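Alpha-Amylase (Thermotoga maritima, PDB 2B5D) belongs to glycosyl hydrolase family 57, joining an alpha/beta domain built round a mainly parallel sheet to a C-terminal region made largely of helices. Local coordinates at residues His18-His23 with Leu505-Trp510; Asn160-Val165 with Leu458-Asp463; His424-Arg429 with Lys486-Leu491; Ser462-Ile467 with Asn479-His484. One frame throughout, in Å; residues are numbered along the deposited sequence.

Overall arrangement
Contacts 3 and 4 share helix 473-496: contact 4 uses its earlier turns and contact 3 the turns that follow, with centres about 15 Å apart. Contacts 2 and 4 are the closest pair, about 12 Å between centres; they share Ser-462 and Asp-463, and Trp-464 NE1 lies 2.9 Å from Leu-458 O. Contact 1 lies about 20 Å from contact 3, centre to centre, but touches it through a probable hydrogen bond of 2.8 Å between Tyr-508 OH and Asn-490 ND2. Contacts 1 and 2 tie the family 57 part to the C-terminal helices, whereas contacts 3 and 4 are internal to the C-terminal region. Contacts 1, 3 and, through Leu-483, 4 also touch the second subunit.

Contact 1 of 4, residues His18-His23 with Leu505-Trp510; sequences HPEYDH and LRYYEW
Pro-19 and Trp-510 mark the closest backbone approach, 7.8 Å from CA to CA, where a type I beta turn from His-18 to Tyr-21 faces helix 502-511. The proline ring lies over one face of the indole: Pro-19 CG sits 3.8 Å from the centroid of the Trp-510 six-membered ring and 19° off its normal, a CH-pi contact. Beside it, Pro-19 CB comes within 3.5 Å of Trp-510 CZ2. Proline suits this place twice over, since its restricted phi fits the second position of the turn and its puckered ring offers C-H groups to an aromatic face. The indole reaches on to the next residue, its CH2 lying 3.6 Å from Glu-20 N. Glu-20 makes the polar half of the contact. Its CG is flanked by both backbone N and carbonyl carbon (chi1 49°), and a further bend at chi2 brings the carboxylate up to the tyrosine one helical turn before Trp-510. There Tyr-507 OH donates a 2.6 Å hydrogen bond to Glu-20 OE2, the hydroxyl approaching almost end-on to the C-O bond, with carboxylate and ring planes 80° apart. Thr-511 OG1 is hydrogen-bonded to the same oxygen, so two hydroxyls converge on OE2, which should restrict the rotation of this buried carboxylate. In the second subunit Tyr-507 stacks on its counterpart here, and Tyr-508 of that subunit is hydrogen-bonded to Glu-20 O. The pattern is that of a beta turn docked on a helix by a proline-tryptophan CH-pi contact, here beside a reciprocal contact with the second subunit.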
# COMPACT_ATOMS: atom_id res chain seq x y z
N HIS A 18 -5.95 23.08 4.91
CA HIS A 18 -4.55 22.75 5.22
C HIS A 18 -3.63 23.98 5.18
O HIS A 18 -2.85 24.17 4.23
CB HIS A 18 -4.07 21.66 4.29
CG HIS A 18 -4.75 20.35 4.53
ND1 HIS A 18 -4.50 19.59 5.65
CD2 HIS A 18 -5.70 19.70 3.83
CE1 HIS A 18 -5.25 18.50 5.61
NE2 HIS A 18 -5.99 18.54 4.51
N PRO A 19 -3.74 24.83 6.23
CA PRO A 19 -2.90 26.02 6.21
C PRO A 19 -1.42 25.70 6.46
O PRO A 19 -0.58 26.56 6.27
CB PRO A 19 -3.48 26.88 7.32
CG PRO A 19 -4.15 25.95 8.23
CD PRO A 19 -4.59 24.76 7.43
N GLU A 20 -1.11 24.46 6.87
CA GLU A 20 0.29 24.03 7.03
C GLU A 20 1.08 23.88 5.71
O GLU A 20 2.30 23.80 5.76
CB GLU A 20 0.47 22.83 7.99
CG GLU A 20 -0.40 21.61 7.81
CD GLU A 20 -1.83 21.79 8.32
OE1 GLU A 20 -2.60 22.45 7.60
OE2 GLU A 20 -2.20 21.27 9.40
N TYR A 21 0.38 23.88 4.57
CA TYR A 21 0.98 23.86 3.22
C TYR A 21 0.54 25.02 2.32
O TYR A 21 -0.48 25.67 2.59
CB TYR A 21 0.72 22.52 2.52
CG TYR A 21 1.08 21.33 3.38
CD1 TYR A 21 0.08 20.61 4.06
CD2 TYR A 21 2.41 20.96 3.58
CE1 TYR A 21 0.40 19.52 4.88
CE2 TYR A 21 2.75 19.88 4.40
CZ TYR A 21 1.74 19.15 5.04
OH TYR A 21 2.07 18.08 5.86
N ASP A 22 1.31 25.25 1.26
CA ASP A 22 1.23 26.44 0.40
C ASP A 22 0.45 26.14 -0.87
O ASP A 22 -0.19 27.03 -1.43
CB ASP A 22 2.65 26.90 0.03
CG ASP A 22 2.81 28.42 -0.02
OD1 ASP A 22 2.13 29.15 0.76
OD2 ASP A 22 3.64 28.88 -0.84
N HIS A 23 0.59 24.89 -1.34
CA HIS A 23 -0.33 24.23 -2.28
C HIS A 23 -0.60 22.82 -1.71
O HIS A 23 0.35 22.11 -1.36
CB HIS A 23 0.20 24.09 -3.74
CG HIS A 23 1.33 25.02 -4.10
ND1 HIS A 23 2.63 24.58 -4.26
CD2 HIS A 23 1.35 26.35 -4.35
CE1 HIS A 23 3.40 25.60 -4.57
NE2 HIS A 23 2.65 26.69 -4.64
N LEU A 505 -3.77 22.86 21.27
CA LEU A 505 -5.12 23.40 21.10
C LEU A 505 -5.16 24.52 20.07
O LEU A 505 -6.04 24.55 19.22
CB LEU A 505 -5.72 23.88 22.43
CG LEU A 505 -7.07 24.64 22.34
CD1 LEU A 505 -8.23 23.75 21.84
CD2 LEU A 505 -7.39 25.25 23.69
N ARG A 506 -4.19 25.42 20.12
CA ARG A 506 -4.14 26.49 19.14
C ARG A 506 -3.82 25.95 17.75
O ARG A 506 -4.12 26.57 16.73
CB ARG A 506 -3.04 27.49 19.50
CG ARG A 506 -3.34 28.37 20.67
CD ARG A 506 -2.57 29.69 20.49
NE ARG A 506 -1.13 29.46 20.47
CZ ARG A 506 -0.37 29.25 21.55
NH1 ARG A 506 0.94 29.05 21.40
NH2 ARG A 506 -0.92 29.25 22.78
N TYR A 507 -3.13 24.81 17.72
CA TYR A 507 -2.76 24.25 16.43
C TYR A 507 -4.08 23.78 15.81
O TYR A 507 -4.47 24.26 14.75
CB TYR A 507 -1.69 23.14 16.55
CG TYR A 507 -1.63 22.31 15.30
CD1 TYR A 507 -1.37 22.92 14.07
CD2 TYR A 507 -1.88 20.94 15.32
CE1 TYR A 507 -1.38 22.20 12.88
CE2 TYR A 507 -1.89 20.20 14.13
CZ TYR A 507 -1.64 20.84 12.92
OH TYR A 507 -1.62 20.16 11.73
N TYR A 508 -4.78 22.89 16.51
CA TYR A 508 -6.14 22.46 16.17
C TYR A 508 -7.14 23.59 15.83
O TYR A 508 -7.86 23.50 14.82
CB TYR A 508 -6.71 21.64 17.32
CG TYR A 508 -6.01 20.33 17.56
CD1 TYR A 508 -6.39 19.54 18.62
CD2 TYR A 508 -4.96 19.88 16.74
CE1 TYR A 508 -5.81 18.32 18.86
CE2 TYR A 508 -4.33 18.63 16.98
CZ TYR A 508 -4.76 17.87 18.07
OH TYR A 508 -4.21 16.63 18.38
N GLU A 509 -7.17 24.65 16.64
CA GLU A 509 -8.04 25.80 16.32
C GLU A 509 -7.74 26.41 14.96
O GLU A 509 -8.60 26.99 14.31
CB GLU A 509 -7.99 26.88 17.41
CG GLU A 509 -8.74 26.51 18.66
CD GLU A 509 -8.43 27.46 19.83
OE1 GLU A 509 -7.30 27.99 19.87
OE2 GLU A 509 -9.32 27.67 20.72
N TRP A 510 -6.49 26.27 14.55
CA TRP A 510 -5.99 26.92 13.34
C TRP A 510 -6.24 26.07 12.12
O TRP A 510 -6.65 26.58 11.10
CB TRP A 510 -4.46 27.14 13.49
CG TRP A 510 -3.71 27.59 12.28
CD1 TRP A 510 -3.89 28.75 11.59
CD2 TRP A 510 -2.60 26.91 11.66
NE1 TRP A 510 -2.97 28.84 10.57
CE2 TRP A 510 -2.16 27.73 10.60
CE3 TRP A 510 -1.94 25.69 11.92
CZ2 TRP A 510 -1.06 27.37 9.78
CZ3 TRP A 510 -0.88 25.32 11.10
CH2 TRP A 510 -0.45 26.16 10.03

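Contact 2 of 4, residues Asn160-Val165 with Leu458-Asp463; sequences NAQITV and LAQSSD
Gln-162 and Gln-460 face each other from well-separated backbones, 9.6 Å from CA to CA, one on helix 156-174 and the other in the type I beta turn from Leu-458 to Ser-461 that follows helix 443-458. Both CB atoms point toward the opposite segment, and the two long amide side chains bridge the gap, each reaching out from its own backbone toward the other. Gln-460 is extended beyond CG, while Gln-162 bends at chi2 and turns its amide nitrogen toward the incoming oxygen. The result is one hydrogen bond, Gln-162 NE2 to Gln-460 OE1, 2.9 Å long. It is noticeably bent, with 136° at the hydrogen. The donor stands above the carbonyl plane, 40° out of it, and the two amide planes are turned 72° apart. Glutamine suits both positions because it combines reach with a donor and an acceptor on one uncharged group. The other end of the Gln-162 amide is also used: its OE1 accepts from Thr-145 N, in the loop after strand 137-142, and Phe-457 packs against the same side chain. Nearby, Ser-462 is hydrogen-bonded to His-146 in that loop. With both residues buried and uncharged, the bond joins two parts of the fold without placing an ion pair in the interior, and the use of both ends of the Gln-162 amide should restrict its rotation.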
# COMPACT_ATOMS: atom_id res chain seq x y z
N ASN A 160 -29.48 17.02 16.27
CA ASN A 160 -30.11 18.33 16.40
C ASN A 160 -29.03 19.43 16.38
O ASN A 160 -29.22 20.52 15.83
CB ASN A 160 -31.03 18.31 17.67
CG ASN A 160 -31.86 19.61 17.88
OD1 ASN A 160 -32.09 20.38 16.96
ND2 ASN A 160 -32.29 19.85 19.12
N ALA A 161 -27.87 19.13 16.99
CA ALA A 161 -26.70 20.02 16.94
C ALA A 161 -26.15 20.15 15.54
O ALA A 161 -25.84 21.30 15.08
CB ALA A 161 -25.60 19.49 17.87
N GLN A 162 -26.03 19.02 14.82
CA GLN A 162 -25.82 19.14 13.35
C GLN A 162 -26.74 20.14 12.69
O GLN A 162 -26.28 21.02 11.95
CB GLN A 162 -25.92 17.79 12.63
CG GLN A 162 -24.66 16.95 12.74
CD GLN A 162 -23.58 17.35 11.74
OE1 GLN A 162 -23.88 17.79 10.61
NE2 GLN A 162 -22.29 17.16 12.15
N ILE A 163 -28.04 20.04 12.95
CA ILE A 163 -29.02 21.02 12.36
C ILE A 163 -28.82 22.45 12.81
O ILE A 163 -28.72 23.38 11.96
CB ILE A 163 -30.50 20.60 12.67
CG1 ILE A 163 -30.83 19.31 11.90
CG2 ILE A 163 -31.47 21.72 12.32
CD1 ILE A 163 -31.70 18.37 12.66
N THR A 164 -28.79 22.66 14.16
CA THR A 164 -28.67 24.01 14.70
C THR A 164 -27.44 24.72 14.29
O THR A 164 -27.47 25.95 14.03
CB THR A 164 -28.71 24.02 16.29
OG1 THR A 164 -29.94 23.45 16.73
CG2 THR A 164 -28.58 25.39 16.81
N VAL A 165 -26.32 24.00 14.31
CA VAL A 165 -25.07 24.60 13.89
C VAL A 165 -25.10 25.07 12.43
O VAL A 165 -24.68 26.20 12.14
CB VAL A 165 -23.83 23.75 14.29
CG1 VAL A 165 -22.52 24.34 13.71
CG2 VAL A 165 -23.72 23.68 15.84
N LEU A 458 -16.44 17.15 12.16
CA LEU A 458 -15.51 16.92 11.05
C LEU A 458 -15.36 15.41 10.81
O LEU A 458 -15.48 14.98 9.68
CB LEU A 458 -14.20 17.61 11.36
CG LEU A 458 -13.76 18.88 10.61
CD1 LEU A 458 -14.70 19.58 9.69
CD2 LEU A 458 -12.89 19.87 11.48
N ALA A 459 -15.20 14.62 11.85
CA ALA A 459 -15.26 13.15 11.71
C ALA A 459 -16.58 12.54 11.20
O ALA A 459 -16.59 11.32 10.87
CB ALA A 459 -14.89 12.47 13.05
N GLN A 460 -17.69 13.31 11.24
CA GLN A 460 -19.02 12.86 10.81
C GLN A 460 -19.29 13.08 9.33
O GLN A 460 -20.21 12.45 8.80
CB GLN A 460 -20.15 13.54 11.63
CG GLN A 460 -20.29 13.03 13.06
CD GLN A 460 -21.36 13.79 13.87
OE1 GLN A 460 -21.43 15.03 13.88
NE2 GLN A 460 -22.23 13.03 14.50
N SER A 461 -18.58 14.01 8.69
CA SER A 461 -18.72 14.23 7.25
C SER A 461 -19.00 12.93 6.49
O SER A 461 -18.24 11.95 6.61
CB SER A 461 -17.46 14.88 6.69
OG SER A 461 -17.15 16.07 7.39
N SER A 462 -20.10 12.93 5.72
CA SER A 462 -20.55 11.75 4.96
C SER A 462 -19.56 11.46 3.82
O SER A 462 -19.28 10.29 3.48
CB SER A 462 -21.95 11.94 4.39
OG SER A 462 -21.90 13.02 3.47
N ASP A 463 -19.10 12.55 3.22
CA ASP A 463 -17.90 12.60 2.38
C ASP A 463 -16.78 11.61 2.73
O ASP A 463 -16.23 10.98 1.81
CB ASP A 463 -17.33 14.02 2.42
CG ASP A 463 -18.40 15.06 2.19
OD1 ASP A 463 -18.74 15.30 1.02
OD2 ASP A 463 -18.90 15.63 3.18

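Contact 3 of 4, residues His424-Arg429 with Lys486-Leu491; sequences HEMIER and KRFLNL
Met-426 lays its side chain along one face of Phe-488 where segments 424-429 and 486-491 come nearest, Met-426 CA lying 7.7 Å from Phe-488 CA. Its CB begins the contact, standing over the ring 3.9 Å from the Phe-488 centroid and 19° off the normal, a CH-pi interaction. CG continues over the same face and comes within 3.6 Å of Phe-488 CD2. SD lies farther out and oblique, 5.0 Å from the ring centroid. A bend at chi3 (62°) then carries the methyl back toward the root of the phenylalanine, so that Met-426 CE is 3.8 Å from Phe-488 CB. This is a Met-aromatic contact within a pair of neighbouring helices that run in much the same direction here, part of the C-terminal helical bundle. The flexible thioether chain suits the place because it can follow a flat ring along its length. Phe-488 in turn extends far enough to reach the other backbone, its CZ lying 3.4 Å from Met-426 O. Met-452 of helix 443-458 and Met-430 also pack on the Phe-488 side chain. One turn beyond Met-426, Arg-429 lies athwart Leu-489, and its NH1 meets Leu-489 CD2 at 3.2 Å. The arginine's guanidinium also makes a cation-pi contact with Tyr-492 and a long, weak ion pair with Glu-425.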
# COMPACT_ATOMS: atom_id res chain seq x y z
N HIS A 424 -19.35 6.45 18.56
CA HIS A 424 -20.19 6.20 19.68
C HIS A 424 -19.64 6.81 20.98
O HIS A 424 -20.34 7.63 21.62
CB HIS A 424 -20.39 4.71 19.84
CG HIS A 424 -21.17 4.36 21.07
ND1 HIS A 424 -20.57 3.91 22.23
CD2 HIS A 424 -22.49 4.44 21.33
CE1 HIS A 424 -21.50 3.70 23.14
NE2 HIS A 424 -22.67 4.02 22.62
N GLU A 425 -18.39 6.48 21.35
CA GLU A 425 -17.77 7.05 22.56
C GLU A 425 -17.58 8.56 22.47
O GLU A 425 -17.80 9.28 23.45
CB GLU A 425 -16.42 6.39 22.85
CG GLU A 425 -16.51 5.01 23.40
CD GLU A 425 -17.25 4.97 24.72
OE1 GLU A 425 -17.14 5.97 25.51
OE2 GLU A 425 -17.95 3.94 24.93
N MET A 426 -17.17 9.05 21.31
CA MET A 426 -17.02 10.52 21.21
C MET A 426 -18.32 11.32 21.45
O MET A 426 -18.27 12.40 22.01
CB MET A 426 -16.39 10.97 19.89
CG MET A 426 -14.99 10.39 19.62
SD MET A 426 -14.63 10.30 17.85
CE MET A 426 -14.69 12.05 17.35
N ILE A 427 -19.46 10.78 21.00
CA ILE A 427 -20.75 11.50 21.07
C ILE A 427 -21.19 11.45 22.52
O ILE A 427 -21.54 12.49 23.06
CB ILE A 427 -21.89 10.87 20.14
CG1 ILE A 427 -21.52 10.96 18.65
CG2 ILE A 427 -23.27 11.55 20.34
CD1 ILE A 427 -22.23 9.97 17.79
N GLU A 428 -21.16 10.23 23.09
CA GLU A 428 -21.47 9.96 24.49
C GLU A 428 -20.61 10.82 25.42
O GLU A 428 -21.14 11.42 26.36
CB GLU A 428 -21.33 8.45 24.84
CG GLU A 428 -22.45 7.58 24.25
CD GLU A 428 -22.81 6.31 25.11
OE1 GLU A 428 -23.95 5.77 24.96
OE2 GLU A 428 -21.96 5.84 25.93
N ARG A 429 -19.31 10.90 25.16
CA ARG A 429 -18.43 11.72 25.99
C ARG A 429 -18.71 13.19 25.79
O ARG A 429 -18.67 13.95 26.73
CB ARG A 429 -16.93 11.47 25.70
CG ARG A 429 -16.29 10.46 26.62
CD ARG A 429 -15.82 9.22 25.85
NE ARG A 429 -14.54 9.43 25.17
CZ ARG A 429 -13.48 8.61 25.28
NH1 ARG A 429 -12.37 8.88 24.61
NH2 ARG A 429 -13.54 7.51 26.04
N LYS A 486 -8.65 11.19 16.38
CA LYS A 486 -7.44 11.31 17.17
C LYS A 486 -7.30 12.69 17.80
O LYS A 486 -6.97 12.79 18.98
CB LYS A 486 -6.20 11.00 16.31
CG LYS A 486 -4.86 11.10 17.10
CD LYS A 486 -4.31 9.70 17.53
CE LYS A 486 -2.79 9.70 17.99
NZ LYS A 486 -2.58 10.28 19.38
N ARG A 487 -7.55 13.75 17.02
CA ARG A 487 -7.52 15.08 17.56
C ARG A 487 -8.53 15.24 18.72
O ARG A 487 -8.22 15.85 19.76
CB ARG A 487 -7.77 16.10 16.44
CG ARG A 487 -6.64 16.15 15.43
CD ARG A 487 -6.77 17.30 14.44
NE ARG A 487 -5.57 17.37 13.58
CZ ARG A 487 -5.52 17.83 12.32
NH1 ARG A 487 -6.63 18.26 11.70
NH2 ARG A 487 -4.35 17.85 11.66
N PHE A 488 -9.73 14.66 18.55
CA PHE A 488 -10.75 14.73 19.59
C PHE A 488 -10.28 14.02 20.86
O PHE A 488 -10.48 14.53 21.98
CB PHE A 488 -12.09 14.15 19.10
CG PHE A 488 -13.18 14.06 20.16
CD1 PHE A 488 -14.24 14.97 20.17
CD2 PHE A 488 -13.14 13.06 21.11
CE1 PHE A 488 -15.25 14.90 21.14
CE2 PHE A 488 -14.14 12.97 22.09
CZ PHE A 488 -15.20 13.90 22.10
N LEU A 489 -9.69 12.84 20.71
CA LEU A 489 -9.25 12.08 21.87
C LEU A 489 -8.09 12.75 22.64
O LEU A 489 -8.02 12.67 23.87
CB LEU A 489 -8.84 10.68 21.48
CG LEU A 489 -9.88 9.80 20.81
CD1 LEU A 489 -9.18 8.60 20.15
CD2 LEU A 489 -10.90 9.31 21.81
N ASN A 490 -7.19 13.37 21.89
CA ASN A 490 -6.15 14.18 22.49
C ASN A 490 -6.73 15.26 23.36
O ASN A 490 -6.29 15.43 24.48
CB ASN A 490 -5.24 14.81 21.43
CG ASN A 490 -4.31 13.81 20.80
OD1 ASN A 490 -4.12 12.70 21.31
ND2 ASN A 490 -3.76 14.17 19.65
N LEU A 491 -7.70 16.01 22.85
CA LEU A 491 -8.28 17.06 23.68
C LEU A 491 -9.03 16.47 24.87
O LEU A 491 -9.00 17.03 25.97
CB LEU A 491 -9.17 17.97 22.88
CG LEU A 491 -8.55 18.66 21.69
CD1 LEU A 491 -9.64 18.90 20.64
CD2 LEU A 491 -7.88 19.94 22.10

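Contact 4 of 4, residues Ser462-Ile467 with Asn479-His484; sequences SDWAFI and NRTKLH
Trp-464 spreads its indole against helix 473-496, and Arg-480 and Thr-481 are the neighbours that cover it most. The aliphatic root of the arginine does the covering: Arg-480 CB stands 3.7 Å from the centroid of the Trp-464 five-membered ring, only 13° off its normal, in a CH-pi contact. Bends at chi2 and chi3 then lead the chain past the six-membered ring, where Arg-480 NE is 3.4 Å from Trp-464 CZ2. The guanidinium is not stacked on the indole. Its plane is turned 80° from the ring, and CZ2 meets it at the edge. Arginine suits this buried place by offering a hydrocarbon stem to the aromatic face while carrying its charge beyond. On the opposite face of the indole lies Asp-463 CB, offset toward the rim. Thr-481 closes the near end, its OG1 3.1 Å from Trp-464 CB; that hydroxyl also makes a weak hydrogen bond to Ala-477 O, as threonines within helices commonly do. Trp-464 NE1 also approaches Leu-458 O, at most a weak hydrogen bond. Through these contacts the loop between consecutive helices 443-458 and 473-496 packs back on the second, in the helical C-terminal region.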
# COMPACT_ATOMS: atom_id res chain seq x y z
N SER A 462 -20.10 12.93 5.72
CA SER A 462 -20.55 11.75 4.96
C SER A 462 -19.56 11.46 3.82
O SER A 462 -19.28 10.29 3.48
CB SER A 462 -21.95 11.94 4.39
OG SER A 462 -21.90 13.02 3.47
N ASP A 463 -19.10 12.55 3.22
CA ASP A 463 -17.90 12.60 2.38
C ASP A 463 -16.78 11.61 2.73
O ASP A 463 -16.23 10.98 1.81
CB ASP A 463 -17.33 14.02 2.42
CG ASP A 463 -18.40 15.06 2.19
OD1 ASP A 463 -18.74 15.30 1.02
OD2 ASP A 463 -18.90 15.63 3.18
N TRP A 464 -16.42 11.49 4.02
CA TRP A 464 -15.38 10.52 4.44
C TRP A 464 -15.87 9.08 4.62
O TRP A 464 -15.11 8.25 5.14
CB TRP A 464 -14.67 10.89 5.75
CG TRP A 464 -14.38 12.32 6.06
CD1 TRP A 464 -14.52 12.93 7.29
CD2 TRP A 464 -13.88 13.32 5.16
NE1 TRP A 464 -14.15 14.26 7.20
CE2 TRP A 464 -13.75 14.52 5.91
CE3 TRP A 464 -13.52 13.33 3.79
CZ2 TRP A 464 -13.28 15.71 5.34
CZ3 TRP A 464 -13.06 14.50 3.23
CH2 TRP A 464 -12.93 15.69 4.01
N ALA A 465 -17.11 8.78 4.23
CA ALA A 465 -17.76 7.52 4.65
C ALA A 465 -18.30 6.65 3.51
O ALA A 465 -18.06 5.44 3.45
CB ALA A 465 -18.87 7.81 5.70
N PHE A 466 -19.06 7.30 2.63
CA PHE A 466 -19.57 6.70 1.40
C PHE A 466 -19.69 7.92 0.52
O PHE A 466 -20.81 8.42 0.26
N ILE A 467 -18.54 8.42 0.08
CA ILE A 467 -18.43 9.81 -0.35
C ILE A 467 -18.97 10.13 -1.73
O ILE A 467 -19.39 9.24 -2.49
N ASN A 479 -8.49 8.21 6.36
CA ASN A 479 -7.43 9.00 6.95
C ASN A 479 -7.95 10.30 7.58
O ASN A 479 -7.58 10.62 8.69
CB ASN A 479 -6.32 9.27 5.93
CG ASN A 479 -5.41 8.03 5.69
OD1 ASN A 479 -5.74 6.89 6.05
ND2 ASN A 479 -4.25 8.27 5.05
N ARG A 480 -8.80 11.04 6.85
CA ARG A 480 -9.55 12.18 7.42
C ARG A 480 -10.29 11.85 8.70
O ARG A 480 -10.14 12.53 9.70
CB ARG A 480 -10.54 12.77 6.43
CG ARG A 480 -9.92 13.79 5.53
CD ARG A 480 -9.21 14.84 6.33
NE ARG A 480 -10.11 15.97 6.57
CZ ARG A 480 -9.72 17.17 7.01
NH1 ARG A 480 -8.43 17.41 7.30
NH2 ARG A 480 -10.64 18.13 7.19
N THR A 481 -11.09 10.79 8.66
CA THR A 481 -11.94 10.47 9.79
C THR A 481 -11.10 10.22 11.03
O THR A 481 -11.26 10.92 12.02
CB THR A 481 -12.90 9.29 9.48
OG1 THR A 481 -13.79 9.68 8.43
CG2 THR A 481 -13.76 8.93 10.72
N LYS A 482 -10.19 9.26 10.96
CA LYS A 482 -9.23 8.94 12.02
C LYS A 482 -8.39 10.12 12.50
O LYS A 482 -8.15 10.28 13.70
CB LYS A 482 -8.32 7.78 11.58
CG LYS A 482 -9.14 6.53 11.19
CD LYS A 482 -8.24 5.33 10.84
CE LYS A 482 -9.09 4.06 10.59
NZ LYS A 482 -8.22 2.82 10.33
N LEU A 483 -7.98 10.98 11.59
CA LEU A 483 -7.30 12.20 12.00
C LEU A 483 -8.16 13.04 13.00
O LEU A 483 -7.71 13.40 14.08
CB LEU A 483 -6.92 13.00 10.77
CG LEU A 483 -6.26 14.37 10.94
CD1 LEU A 483 -4.95 14.20 11.70
CD2 LEU A 483 -6.01 14.92 9.59
N HIS A 484 -9.42 13.30 12.65
CA HIS A 484 -10.33 13.99 13.56
C HIS A 484 -10.70 13.18 14.80
O HIS A 484 -10.84 13.76 15.87
CB HIS A 484 -11.55 14.49 12.78
CG HIS A 484 -11.18 15.49 11.74
ND1 HIS A 484 -11.32 15.26 10.39
CD2 HIS A 484 -10.57 16.69 11.85
CE1 HIS A 484 -10.87 16.31 9.71
NE2 HIS A 484 -10.42 17.19 10.57